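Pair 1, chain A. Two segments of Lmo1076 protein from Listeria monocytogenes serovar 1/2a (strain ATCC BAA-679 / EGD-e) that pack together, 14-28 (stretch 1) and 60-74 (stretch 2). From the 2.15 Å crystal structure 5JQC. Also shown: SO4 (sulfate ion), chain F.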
# COMPACT_ATOMS: atom_id res chain seq x y z
N TYR A 14 -5.56 48.15 9.29
CA TYR A 14 -5.49 46.69 9.24
C TYR A 14 -6.44 46.15 8.19
O TYR A 14 -7.45 46.78 7.84
CB TYR A 14 -5.82 46.08 10.60
CG TYR A 14 -4.99 46.69 11.69
CD1 TYR A 14 -3.62 46.47 11.72
CD2 TYR A 14 -5.56 47.50 12.67
CE1 TYR A 14 -2.83 47.01 12.70
CE2 TYR A 14 -4.78 48.05 13.67
CZ TYR A 14 -3.41 47.80 13.67
OH TYR A 14 -2.58 48.33 14.63
N ASP A 15 -6.13 44.94 7.72
CA ASP A 15 -6.89 44.20 6.72
C ASP A 15 -7.90 43.25 7.37
O ASP A 15 -7.60 42.58 8.35
CB ASP A 15 -5.95 43.38 5.84
CG ASP A 15 -4.89 44.23 5.16
OD1 ASP A 15 -5.25 45.21 4.46
OD2 ASP A 15 -3.70 43.91 5.35
N THR A 16 -9.09 43.18 6.77
CA THR A 16 -10.13 42.26 7.21
C THR A 16 -9.76 40.82 6.89
O THR A 16 -9.25 40.52 5.81
CB THR A 16 -11.45 42.58 6.53
OG1 THR A 16 -11.80 43.94 6.79
CG2 THR A 16 -12.57 41.65 7.06
N ILE A 17 -10.04 39.93 7.85
CA ILE A 17 -9.95 38.49 7.63
C ILE A 17 -11.21 38.06 6.88
O ILE A 17 -12.32 38.11 7.42
CB ILE A 17 -9.80 37.72 8.95
CG1 ILE A 17 -8.57 38.22 9.71
CG2 ILE A 17 -9.63 36.21 8.68
CD1 ILE A 17 -8.35 37.55 11.03
N LYS A 18 -11.05 37.64 5.62
CA LYS A 18 -12.20 37.37 4.77
C LYS A 18 -12.70 35.93 4.90
O LYS A 18 -13.87 35.66 4.64
CB LYS A 18 -11.84 37.65 3.31
CG LYS A 18 -11.36 39.09 3.05
CD LYS A 18 -10.88 39.25 1.59
CE LYS A 18 -10.74 40.72 1.23
NZ LYS A 18 -10.41 40.94 -0.20
N GLN A 19 -11.78 35.00 5.21
CA GLN A 19 -12.07 33.57 5.32
C GLN A 19 -11.10 32.95 6.30
O GLN A 19 -9.93 33.33 6.38
CB GLN A 19 -11.94 32.81 4.00
CG GLN A 19 -12.73 33.39 2.83
CD GLN A 19 -12.56 32.55 1.60
OE1 GLN A 19 -11.94 31.48 1.64
NE2 GLN A 19 -13.10 33.02 0.48
N GLN A 20 -11.58 31.97 7.05
CA GLN A 20 -10.69 31.24 7.93
C GLN A 20 -11.17 29.80 8.04
O GLN A 20 -12.38 29.55 8.02
CB GLN A 20 -10.65 31.90 9.31
CG GLN A 20 -9.54 31.41 10.21
CD GLN A 20 -9.46 32.29 11.44
OE1 GLN A 20 -10.24 33.23 11.57
NE2 GLN A 20 -8.52 32.00 12.33
N LYS A 21 -10.24 28.86 8.15
CA LYS A 21 -10.66 27.48 8.35
C LYS A 21 -9.55 26.69 9.01
O LYS A 21 -8.36 26.94 8.78
CB LYS A 21 -11.05 26.81 7.02
CG LYS A 21 -9.90 26.63 6.05
CD LYS A 21 -10.37 25.92 4.80
CE LYS A 21 -9.40 26.15 3.64
NZ LYS A 21 -9.75 25.29 2.47
N ASN A 22 -9.97 25.73 9.82
CA ASN A 22 -9.06 24.72 10.34
C ASN A 22 -8.75 23.70 9.26
O ASN A 22 -9.62 23.34 8.46
CB ASN A 22 -9.68 24.00 11.54
CG ASN A 22 -10.01 24.93 12.67
OD1 ASN A 22 -9.32 25.93 12.89
ND2 ASN A 22 -11.07 24.61 13.41
N VAL A 23 -7.51 23.22 9.26
CA VAL A 23 -7.04 22.22 8.31
C VAL A 23 -6.14 21.25 9.06
O VAL A 23 -5.71 21.49 10.19
CB VAL A 23 -6.29 22.86 7.12
CG1 VAL A 23 -7.22 23.75 6.33
CG2 VAL A 23 -5.07 23.63 7.60
N SER A 24 -5.85 20.12 8.42
CA SER A 24 -4.86 19.16 8.95
C SER A 24 -3.98 18.75 7.78
O SER A 24 -4.39 17.98 6.91
CB SER A 24 -5.53 17.96 9.61
OG SER A 24 -4.54 17.07 10.14
N GLU A 25 -2.76 19.30 7.75
CA GLU A 25 -1.83 19.06 6.66
C GLU A 25 -0.42 18.99 7.22
O GLU A 25 -0.10 19.63 8.23
CB GLU A 25 -1.88 20.17 5.59
CG GLU A 25 -3.24 20.43 4.95
CD GLU A 25 -3.72 19.29 4.07
OE1 GLU A 25 -2.87 18.53 3.54
OE2 GLU A 25 -4.95 19.15 3.92
N ASP A 26 0.42 18.22 6.54
CA ASP A 26 1.86 18.28 6.74
C ASP A 26 2.48 19.09 5.62
O ASP A 26 2.02 19.07 4.48
CB ASP A 26 2.46 16.87 6.78
CG ASP A 26 1.97 16.08 7.97
OD1 ASP A 26 2.49 16.32 9.08
OD2 ASP A 26 1.06 15.24 7.79
N ALA A 27 3.55 19.82 5.95
CA ALA A 27 4.21 20.61 4.93
C ALA A 27 5.66 20.81 5.33
O ALA A 27 6.04 20.64 6.49
CB ALA A 27 3.51 21.96 4.74
N LYS A 28 6.46 21.19 4.34
CA LYS A 28 7.84 21.58 4.55
C LYS A 28 7.99 23.06 4.22
O LYS A 28 7.62 23.49 3.11
CB LYS A 28 8.80 20.76 3.68
CG LYS A 28 10.24 20.87 4.13
CD LYS A 28 11.18 19.99 3.33
CE LYS A 28 11.47 20.58 1.97
NZ LYS A 28 12.47 19.77 1.23
N ASN A 60 13.33 24.02 5.42
CA ASN A 60 13.44 22.58 5.20
C ASN A 60 12.99 21.73 6.39
O ASN A 60 13.14 20.50 6.34
CB ASN A 60 14.86 22.18 4.81
CG ASN A 60 15.31 22.90 3.58
OD1 ASN A 60 15.83 24.01 3.66
ND2 ASN A 60 15.09 22.28 2.42
N LYS A 61 12.44 22.34 7.43
CA LYS A 61 11.89 21.58 8.53
C LYS A 61 10.44 21.24 8.22
O LYS A 61 9.73 22.03 7.57
CB LYS A 61 12.00 22.36 9.84
N ASP A 62 10.00 20.06 8.65
CA ASP A 62 8.62 19.64 8.46
C ASP A 62 7.74 20.22 9.56
O ASP A 62 8.13 20.26 10.74
CB ASP A 62 8.52 18.11 8.44
CG ASP A 62 8.92 17.52 7.09
OD1 ASP A 62 9.43 18.27 6.23
OD2 ASP A 62 8.71 16.30 6.90
N VAL A 63 6.54 20.66 9.19
CA VAL A 63 5.64 21.32 10.11
C VAL A 63 4.24 20.79 9.87
O VAL A 63 3.95 20.13 8.87
CB VAL A 63 5.65 22.85 9.97
CG1 VAL A 63 6.98 23.43 10.44
CG2 VAL A 63 5.37 23.25 8.53
N LYS A 64 3.37 21.10 10.82
CA LYS A 64 1.95 20.78 10.74
C LYS A 64 1.19 22.08 10.49
O LYS A 64 1.47 23.10 11.12
CB LYS A 64 1.47 20.13 12.04
CG LYS A 64 2.15 18.80 12.41
CD LYS A 64 1.31 17.60 11.97
CE LYS A 64 1.86 16.29 12.51
NZ LYS A 64 0.92 15.16 12.28
N ILE A 65 0.24 22.04 9.56
CA ILE A 65 -0.56 23.22 9.25
C ILE A 65 -1.92 23.02 9.90
O ILE A 65 -2.62 22.04 9.60
CB ILE A 65 -0.69 23.45 7.74
CG1 ILE A 65 0.69 23.53 7.10
CG2 ILE A 65 -1.48 24.72 7.46
CD1 ILE A 65 1.53 24.70 7.59
N LEU A 66 -2.30 23.96 10.76
CA LEU A 66 -3.49 23.87 11.60
C LEU A 66 -4.64 24.74 11.11
O LEU A 66 -5.81 24.34 11.22
CB LEU A 66 -3.15 24.26 13.04
CG LEU A 66 -2.37 23.29 13.94
CD1 LEU A 66 -0.91 23.19 13.53
CD2 LEU A 66 -2.49 23.77 15.37
N LYS A 67 -4.36 25.93 10.61
CA LYS A 67 -5.41 26.85 10.18
C LYS A 67 -4.91 27.60 8.96
O LYS A 67 -3.71 27.73 8.74
CB LYS A 67 -5.79 27.88 11.25
CG LYS A 67 -6.16 27.35 12.63
CD LYS A 67 -6.52 28.54 13.54
CE LYS A 67 -6.71 28.09 14.99
NZ LYS A 67 -7.85 27.15 15.13
N GLU A 68 -5.86 28.10 8.17
CA GLU A 68 -5.55 29.02 7.08
C GLU A 68 -6.52 30.19 7.17
O GLU A 68 -7.68 30.00 7.54
CB GLU A 68 -5.68 28.38 5.70
CG GLU A 68 -4.99 27.03 5.58
CD GLU A 68 -4.78 26.62 4.13
OE1 GLU A 68 -5.29 27.36 3.24
OE2 GLU A 68 -4.11 25.59 3.88
N GLY A 69 -6.05 31.37 6.80
CA GLY A 69 -6.87 32.57 6.77
C GLY A 69 -6.43 33.50 5.65
O GLY A 69 -5.23 33.59 5.35
N THR A 70 -7.37 34.17 5.01
CA THR A 70 -7.04 35.02 3.88
C THR A 70 -7.38 36.47 4.20
O THR A 70 -8.28 36.75 5.00
CB THR A 70 -7.78 34.58 2.61
OG1 THR A 70 -9.19 34.82 2.74
CG2 THR A 70 -7.53 33.10 2.34
N THR A 71 -6.60 37.38 3.61
CA THR A 71 -6.94 38.79 3.54
C THR A 71 -6.70 39.25 2.12
O THR A 71 -6.21 38.48 1.28
CB THR A 71 -6.10 39.65 4.49
OG1 THR A 71 -4.83 39.91 3.87
CG2 THR A 71 -5.86 38.96 5.81
N SER A 72 -6.98 40.52 1.84
CA SER A 72 -6.69 41.09 0.54
C SER A 72 -5.23 40.92 0.11
O SER A 72 -4.93 40.99 -1.09
CB SER A 72 -7.09 42.56 0.57
OG SER A 72 -6.95 43.15 -0.70
N ARG A 73 -4.31 40.70 1.04
CA ARG A 73 -2.90 40.61 0.66
C ARG A 73 -2.41 39.19 0.43
O ARG A 73 -1.30 39.03 -0.09
CB ARG A 73 -2.02 41.28 1.72
CG ARG A 73 -2.24 42.78 1.84
CD ARG A 73 -1.46 43.32 3.03
NE ARG A 73 -1.79 44.72 3.27
CZ ARG A 73 -1.19 45.73 2.64
NH1 ARG A 73 -1.54 46.99 2.91
NH2 ARG A 73 -0.23 45.50 1.76
N GLY A 74 -3.16 38.16 0.81
CA GLY A 74 -2.73 36.78 0.58
C GLY A 74 -3.36 35.84 1.59
O GLY A 74 -4.31 36.19 2.29
S SO4 F . -14.07 39.66 -1.84
O1 SO4 F . -14.37 38.25 -2.15
O2 SO4 F . -14.66 40.06 -0.57
O3 SO4 F . -12.62 39.84 -1.73
O4 SO4 F . -14.67 40.47 -2.90
O HOH W 1 -3.12 41.05 5.26
O HOH W 2 -8.35 41.96 3.75

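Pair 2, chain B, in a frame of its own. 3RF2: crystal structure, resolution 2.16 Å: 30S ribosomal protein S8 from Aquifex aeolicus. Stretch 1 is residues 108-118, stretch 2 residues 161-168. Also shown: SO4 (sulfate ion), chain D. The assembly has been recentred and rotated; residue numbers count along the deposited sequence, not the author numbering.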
# COMPACT_ATOMS: atom_id res chain seq x y z
N SER B 108 -7.44 -8.50 -10.83
CA SER B 108 -6.66 -7.54 -10.06
C SER B 108 -5.20 -7.49 -10.51
O SER B 108 -4.61 -8.50 -10.89
CB SER B 108 -6.71 -7.93 -8.57
OG SER B 108 -5.77 -7.21 -7.80
N ALA B 109 -4.60 -6.30 -10.49
CA ALA B 109 -3.17 -6.19 -10.75
C ALA B 109 -2.38 -6.89 -9.65
O ALA B 109 -1.27 -7.37 -9.87
CB ALA B 109 -2.76 -4.73 -10.86
N ILE B 110 -2.94 -6.95 -8.45
CA ILE B 110 -2.28 -7.63 -7.35
C ILE B 110 -2.83 -9.03 -7.16
O ILE B 110 -4.00 -9.19 -6.83
CB ILE B 110 -2.40 -6.87 -6.03
CG1 ILE B 110 -1.69 -5.53 -6.14
CG2 ILE B 110 -1.79 -7.70 -4.89
CD1 ILE B 110 -1.91 -4.64 -4.94
N THR B 111 -1.99 -10.03 -7.39
CA THR B 111 -2.41 -11.40 -7.11
C THR B 111 -2.31 -11.65 -5.62
O THR B 111 -3.22 -12.23 -5.02
CB THR B 111 -1.59 -12.41 -7.89
OG1 THR B 111 -1.86 -12.26 -9.29
CG2 THR B 111 -1.95 -13.84 -7.43
N ASN B 112 -1.22 -11.18 -5.01
CA ASN B 112 -1.06 -11.31 -3.57
C ASN B 112 -0.03 -10.34 -3.06
O ASN B 112 0.84 -9.88 -3.80
CB ASN B 112 -0.65 -12.75 -3.19
CG ASN B 112 -1.17 -13.17 -1.82
OD1 ASN B 112 -1.48 -12.34 -0.96
ND2 ASN B 112 -1.26 -14.48 -1.61
N ILE B 113 -0.11 -10.06 -1.77
CA ILE B 113 0.82 -9.16 -1.14
C ILE B 113 0.96 -9.59 0.30
O ILE B 113 -0.03 -9.67 1.02
CB ILE B 113 0.37 -7.69 -1.27
CG1 ILE B 113 1.31 -6.75 -0.52
CG2 ILE B 113 -1.05 -7.50 -0.80
CD1 ILE B 113 1.14 -5.31 -0.93
N VAL B 114 2.18 -9.90 0.72
CA VAL B 114 2.40 -10.55 2.00
C VAL B 114 3.58 -9.93 2.73
O VAL B 114 4.63 -9.67 2.14
CB VAL B 114 2.70 -12.04 1.81
CG1 VAL B 114 1.54 -12.73 1.11
CG2 VAL B 114 3.95 -12.20 1.00
N LYS B 115 3.38 -9.69 4.03
CA LYS B 115 4.42 -9.13 4.88
C LYS B 115 5.51 -10.19 5.08
O LYS B 115 5.22 -11.35 5.29
CB LYS B 115 3.82 -8.68 6.21
CG LYS B 115 4.80 -7.93 7.13
CD LYS B 115 4.61 -6.42 7.04
CE LYS B 115 5.85 -5.66 7.42
NZ LYS B 115 6.15 -5.77 8.88
N VAL B 116 6.77 -9.76 5.02
CA VAL B 116 7.89 -10.65 5.27
C VAL B 116 8.43 -10.38 6.66
O VAL B 116 8.10 -11.07 7.61
CB VAL B 116 8.99 -10.45 4.22
CG1 VAL B 116 10.22 -11.26 4.58
CG2 VAL B 116 8.49 -10.82 2.84
N SER B 117 9.25 -9.34 6.78
CA SER B 117 9.79 -8.95 8.08
C SER B 117 8.67 -8.62 9.05
O SER B 117 7.76 -7.87 8.72
CB SER B 117 10.73 -7.76 7.93
OG SER B 117 11.65 -7.70 9.00
N LYS B 118 8.74 -9.18 10.25
CA LYS B 118 7.77 -8.89 11.30
C LYS B 118 8.45 -8.74 12.65
O LYS B 118 9.68 -8.77 12.74
CB LYS B 118 6.71 -10.00 11.38
CG LYS B 118 6.37 -10.64 10.06
CD LYS B 118 5.76 -12.02 10.28
CE LYS B 118 4.61 -12.28 9.33
NZ LYS B 118 3.65 -13.27 9.89
N GLY B 161 18.98 -4.44 2.83
CA GLY B 161 17.91 -3.80 3.57
C GLY B 161 16.91 -4.76 4.17
O GLY B 161 17.01 -5.97 4.00
N GLU B 162 15.93 -4.20 4.87
CA GLU B 162 14.89 -5.00 5.47
C GLU B 162 13.84 -5.37 4.42
O GLU B 162 13.39 -4.53 3.66
CB GLU B 162 14.24 -4.25 6.62
CG GLU B 162 13.22 -5.07 7.40
CD GLU B 162 12.62 -4.30 8.56
OE1 GLU B 162 12.71 -3.05 8.54
OE2 GLU B 162 12.07 -4.94 9.49
N VAL B 163 13.47 -6.64 4.39
CA VAL B 163 12.49 -7.09 3.42
C VAL B 163 11.11 -6.94 4.00
O VAL B 163 10.67 -7.75 4.82
CB VAL B 163 12.69 -8.56 3.01
CG1 VAL B 163 11.73 -8.92 1.88
CG2 VAL B 163 14.15 -8.82 2.61
N ILE B 164 10.42 -5.90 3.56
CA ILE B 164 9.10 -5.60 4.09
C ILE B 164 8.02 -6.52 3.54
O ILE B 164 7.11 -6.90 4.28
CB ILE B 164 8.70 -4.13 3.82
CG1 ILE B 164 9.71 -3.18 4.44
CG2 ILE B 164 7.31 -3.84 4.38
CD1 ILE B 164 9.42 -1.73 4.16
N ALA B 165 8.11 -6.87 2.25
CA ALA B 165 6.99 -7.58 1.63
C ALA B 165 7.34 -8.24 0.29
O ALA B 165 8.25 -7.81 -0.40
CB ALA B 165 5.82 -6.59 1.42
N PHE B 166 6.57 -9.26 -0.06
CA PHE B 166 6.56 -9.83 -1.40
C PHE B 166 5.26 -9.44 -2.08
O PHE B 166 4.20 -9.50 -1.47
CB PHE B 166 6.63 -11.36 -1.34
CG PHE B 166 8.00 -11.91 -1.09
CD1 PHE B 166 9.03 -11.09 -0.64
CD2 PHE B 166 8.28 -13.25 -1.34
CE1 PHE B 166 10.30 -11.60 -0.43
CE2 PHE B 166 9.55 -13.76 -1.12
CZ PHE B 166 10.56 -12.93 -0.66
N VAL B 167 5.33 -9.05 -3.35
CA VAL B 167 4.13 -8.70 -4.08
C VAL B 167 4.21 -9.33 -5.44
O VAL B 167 5.28 -9.33 -6.06
CB VAL B 167 4.02 -7.19 -4.27
CG1 VAL B 167 2.64 -6.80 -4.87
CG2 VAL B 167 4.29 -6.46 -2.98
N TRP B 168 3.10 -9.87 -5.93
CA TRP B 168 3.08 -10.42 -7.29
C TRP B 168 1.68 -10.46 -7.91
O TRP B 168 0.71 -10.07 -7.25
CB TRP B 168 3.74 -11.81 -7.33
CG TRP B 168 2.96 -12.91 -6.64
CD1 TRP B 168 2.11 -13.80 -7.24
CD2 TRP B 168 3.00 -13.26 -5.25
NE1 TRP B 168 1.61 -14.68 -6.31
CE2 TRP B 168 2.14 -14.37 -5.08
CE3 TRP B 168 3.68 -12.76 -4.14
CZ2 TRP B 168 1.92 -14.97 -3.84
CZ3 TRP B 168 3.47 -13.35 -2.89
CH2 TRP B 168 2.59 -14.44 -2.76
S SO4 D . -3.56 -15.93 1.20
O1 SO4 D . -2.34 -15.14 1.06
O2 SO4 D . -3.81 -16.19 2.61
O3 SO4 D . -3.41 -17.17 0.45
O4 SO4 D . -4.69 -15.16 0.70

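Both pairs are antiparallel two-stranded ladders whose strand directions differ by 157°, and the backbones of their central residues superpose with an RMSD of 0.8 Å. Gln A20, Lys A21 and Asn A22 fall on Ile B113, Val B114 and Lys B115; across the ladder, Lys A67, Glu A68 and Gly A69 fall on Ala B165, Phe B166 and Val B167. The hydrogen bonds coincide as well. In pair 1 Lys A21 N donates to Glu A68 O (2.9 Å) and Glu A68 N to Lys A21 O (2.8 Å); in pair 2 Val B114 N donates to Phe B166 O and Phe B166 N to Val B114 O, both 3.0 Å.

The match extends to an irregularity. Val A23 N reaches Leu A66 O at 2.8 Å, and its counterpart Val B116 N reaches Ile B164 O at 3.0 Å. Leu A66 and Ile B164 both have a psi near -40°, unlike the extended strand residues around them, and both direct CA-to-CB away from the opposite stretch. In pair 1 the register shifts by one here, a beta bulge, before the ladder resumes with Ile A65 N bonded to Glu A25 O at 2.8 Å. The matched serines differ: Ser B117 N donates to Val B163 O at 2.9 Å, while Ser A24 makes no hydrogen bond across the stretches.

Because backbone atoms make these bonds, the side chains can differ widely. On the face that carries Gln A20 and Asn A22, both exposed, the side chains of pair 1 are polar. Lys A67 is long and flexible enough to bring NZ within 2.9 Å of Asn A22 OD1, a hydrogen bond between neighbours in a non-hydrogen-bonded pair, where the backbones lie close (CA-CA 4.2 Å). The equivalent pair inverts the sizes: Lys B115 faces the small Ala B165, and its NZ bonds Ser B117 O of its own stretch at 2.7 Å. Beside it, Gln A20 lies across from Gly A69, whereas Ile B113 meets Val B167, CG1 to CG2 at 3.9 Å, a contact suited to a buried position.

Next to the irregularity, the matched valines Val A23 and Val B116 pack against the residues across from them. Val A23 CG2 lies 3.8 Å from Ile A65 CG2 and 4.0 Å from Glu A68 CG, so the aliphatic part of the glutamate serves as apolar surface while its carboxylate is hydrogen-bonded elsewhere in the structure. In pair 2 Val B116 CG1 meets Val B163 CG1 at 3.9 Å, and Val B116 CG2 approaches Phe B166 CD1 at 3.5 Å: the matched valines keep their role, but an aromatic ring replaces the acid.

At Thr A70 the small branched side chain places OG1 3.6 Å from Gln A19 CB. Its counterpart, Trp B168, has 122 Å² covered by the opposite stretch. The broad indole receives Asn B112 CB over one face, 3.7 Å from the centroid of its six-membered ring, and Val B114 CG2 at its edge, 4.1 Å from Trp B168 CZ3. Asn B112 also has a polar end, and Asn B112 ND2 donates to sulfate O1 at 3.0 Å.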